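Local coordinates for protein possible metal-dependent hydrolase (Veillonella parvula, PDB 3RPC) that is a possible metal-dependent hydrolase of the metallo-beta-lactamase superfamily that holds two zinc ions and probably hydrolyses a substrate not yet identified, at residues A67-H72 with V153-A158. Numbering follows the deposited sequence.
Sequences AVVVTH and VIFEAA. With ZN (zinc ion), chain E.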
loop_
_atom_site.group_PDB
_atom_site.type_symbol
_atom_site.label_atom_id
_atom_site.label_comp_id
_atom_site.label_asym_id
_atom_site.label_seq_id
_atom_site.Cartn_x
_atom_site.Cartn_y
_atom_site.Cartn_z
ATOM N N ALA A 67 -7.408 -11.879 22.107
ATOM C CA ALA A 67 -6.340 -11.101 21.488
ATOM C C ALA A 67 -6.895 -9.759 21.076
ATOM O O ALA A 67 -8.109 -9.578 21.029
ATOM C CB ALA A 67 -5.763 -11.833 20.280
ATOM N N VAL A 68 -6.001 -8.818 20.810
ATOM C CA VAL A 68 -6.406 -7.488 20.378
ATOM C C VAL A 68 -5.800 -7.224 19.003
ATOM O O VAL A 68 -4.677 -7.634 18.719
ATOM C CB VAL A 68 -5.915 -6.423 21.376
ATOM C CG1 VAL A 68 -6.458 -5.060 21.016
ATOM C CG2 VAL A 68 -6.344 -6.779 22.794
ATOM N N VAL A 69 -6.570 -6.565 18.142
ATOM C CA VAL A 69 -6.077 -6.146 16.830
ATOM C C VAL A 69 -6.160 -4.632 16.796
ATOM O O VAL A 69 -7.223 -4.068 17.019
ATOM C CB VAL A 69 -6.936 -6.721 15.686
ATOM C CG1 VAL A 69 -6.530 -6.109 14.336
ATOM C CG2 VAL A 69 -6.812 -8.235 15.652
ATOM N N VAL A 70 -5.028 -3.986 16.544
ATOM C CA VAL A 70 -4.949 -2.534 16.520
ATOM C C VAL A 70 -4.489 -2.124 15.126
ATOM O O VAL A 70 -3.318 -2.294 14.772
ATOM C CB VAL A 70 -3.959 -2.030 17.592
ATOM C CG1 VAL A 70 -3.923 -0.512 17.630
ATOM C CG2 VAL A 70 -4.346 -2.584 18.967
ATOM N N THR A 71 -5.416 -1.605 14.320
ATOM C CA THR A 71 -5.095 -1.308 12.922
ATOM C C THR A 71 -4.158 -0.117 12.773
ATOM O O THR A 71 -3.423 -0.015 11.782
ATOM C CB THR A 71 -6.348 -1.079 12.061
ATOM O OG1 THR A 71 -7.054 0.086 12.521
ATOM C CG2 THR A 71 -7.253 -2.304 12.091
ATOM N N HIS A 72 -4.209 0.778 13.751
ATOM C CA HIS A 72 -3.336 1.948 13.834
ATOM C C HIS A 72 -3.585 2.614 15.173
ATOM O O HIS A 72 -4.551 2.275 15.857
ATOM C CB HIS A 72 -3.518 2.926 12.649
ATOM C CG HIS A 72 -4.870 3.583 12.561
ATOM N ND1 HIS A 72 -6.056 2.878 12.539
ATOM C CD2 HIS A 72 -5.211 4.889 12.418
ATOM C CE1 HIS A 72 -7.067 3.719 12.389
ATOM N NE2 HIS A 72 -6.584 4.946 12.329
ATOM N N VAL A 153 -7.456 -5.787 7.833
ATOM C CA VAL A 153 -7.097 -7.165 8.141
ATOM C C VAL A 153 -8.115 -8.112 7.518
ATOM O O VAL A 153 -9.326 -7.903 7.627
ATOM C CB VAL A 153 -7.052 -7.412 9.668
ATOM C CG1 VAL A 153 -6.585 -8.836 9.958
ATOM C CG2 VAL A 153 -6.147 -6.391 10.340
ATOM N N ILE A 154 -7.610 -9.138 6.842
ATOM C CA ILE A 154 -8.420 -10.258 6.382
ATOM C C ILE A 154 -8.283 -11.394 7.402
ATOM O O ILE A 154 -7.168 -11.769 7.766
ATOM C CB ILE A 154 -7.948 -10.731 4.982
ATOM C CG1 ILE A 154 -8.473 -9.783 3.893
ATOM C CG2 ILE A 154 -8.390 -12.163 4.711
ATOM C CD1 ILE A 154 -9.948 -9.966 3.574
ATOM N N PHE A 155 -9.410 -11.890 7.909
ATOM C CA PHE A 155 -9.402 -13.043 8.820
ATOM C C PHE A 155 -9.940 -14.265 8.070
ATOM O O PHE A 155 -11.050 -14.230 7.535
ATOM C CB PHE A 155 -10.293 -12.813 10.054
ATOM C CG PHE A 155 -9.922 -11.613 10.888
ATOM C CD1 PHE A 155 -9.244 -11.772 12.091
ATOM C CD2 PHE A 155 -10.285 -10.336 10.498
ATOM C CE1 PHE A 155 -8.929 -10.676 12.880
ATOM C CE2 PHE A 155 -9.971 -9.230 11.284
ATOM C CZ PHE A 155 -9.284 -9.400 12.472
ATOM N N GLU A 156 -9.155 -15.337 8.026
ATOM C CA GLU A 156 -9.569 -16.584 7.390
ATOM C C GLU A 156 -9.471 -17.731 8.382
ATOM O O GLU A 156 -8.566 -17.759 9.211
ATOM C CB GLU A 156 -8.678 -16.898 6.194
ATOM C CG GLU A 156 -8.789 -15.898 5.070
ATOM C CD GLU A 156 -7.792 -16.165 3.960
ATOM O OE1 GLU A 156 -6.749 -16.796 4.234
ATOM O OE2 GLU A 156 -8.052 -15.755 2.814
ATOM N N ALA A 157 -10.398 -18.679 8.292
ATOM C CA ALA A 157 -10.333 -19.889 9.114
ATOM C C ALA A 157 -11.193 -20.972 8.477
ATOM O O ALA A 157 -12.141 -20.668 7.750
ATOM C CB ALA A 157 -10.793 -19.601 10.543
ATOM N N ALA A 158 -10.868 -22.231 8.749
ATOM C CA ALA A 158 -11.563 -23.350 8.120
ATOM C C ALA A 158 -13.062 -23.331 8.385
ATOM O O ALA A 158 -13.494 -23.272 9.538
ATOM C CB ALA A 158 -10.966 -24.671 8.590
HETATM ZN ZN ZN E . -7.569 6.898 11.824
HETATM O O HOH W 1 -8.879 7.640 13.145
#
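Val69 meets Val153 and Phe155 with one methyl each, and these three side chains carry the contact. CG1 of Val69 lies 4.0 Å from CG2 of Val153. The other branch, CG2 of Val69, comes to the edge of the Phe155 ring near its plane, 4.2 Å from CZ. With CG1 of Val69 anti to the backbone N (chi1 172°), that methyl is turned to Val153, while CG2, beside the backbone N, is turned to the ring. All three side chains are buried, and the contact is apolar, with methyls at van der Waals distance.

Within strand 152-156, CG1 of Val153 sits over one face of the Phe155 ring, offset toward its rim and 3.6 Å above the plane. Val153 therefore touches Val69 with one methyl and backs the ring with the other.

From Val69 the chain runs on to the metal site. Thr71 OG1 accepts a hydrogen bond from His72 ND1 at 3.0 Å. The bond is fairly straight (156°), and the oxygen lies in the imidazole plane. It helps fix the rotation of the ring, whose NE2 binds a zinc ion at 2.2 Å. Thr71 OG1 also hydrogen-bonds to Asp27, a second-shell link that probably steadies the ligand. His72 opens the HxHxDH motif of the superfamily: His72 and His74 bind this zinc with His132, Asp168 and a water, and Asp76 and His77 bind the second.

The contact joins the two mixed sheets of the alpha-beta sandwich. Leu125 touches Val69 and Phe155, Leu165 touches Phe155 and Thr71, and Phe24 meets the Phe155 ring. In its own sheet, strand 67-69 lies between strands 22-26 and 92-94, while strand 152-156 lies between 123-128 and 163-165.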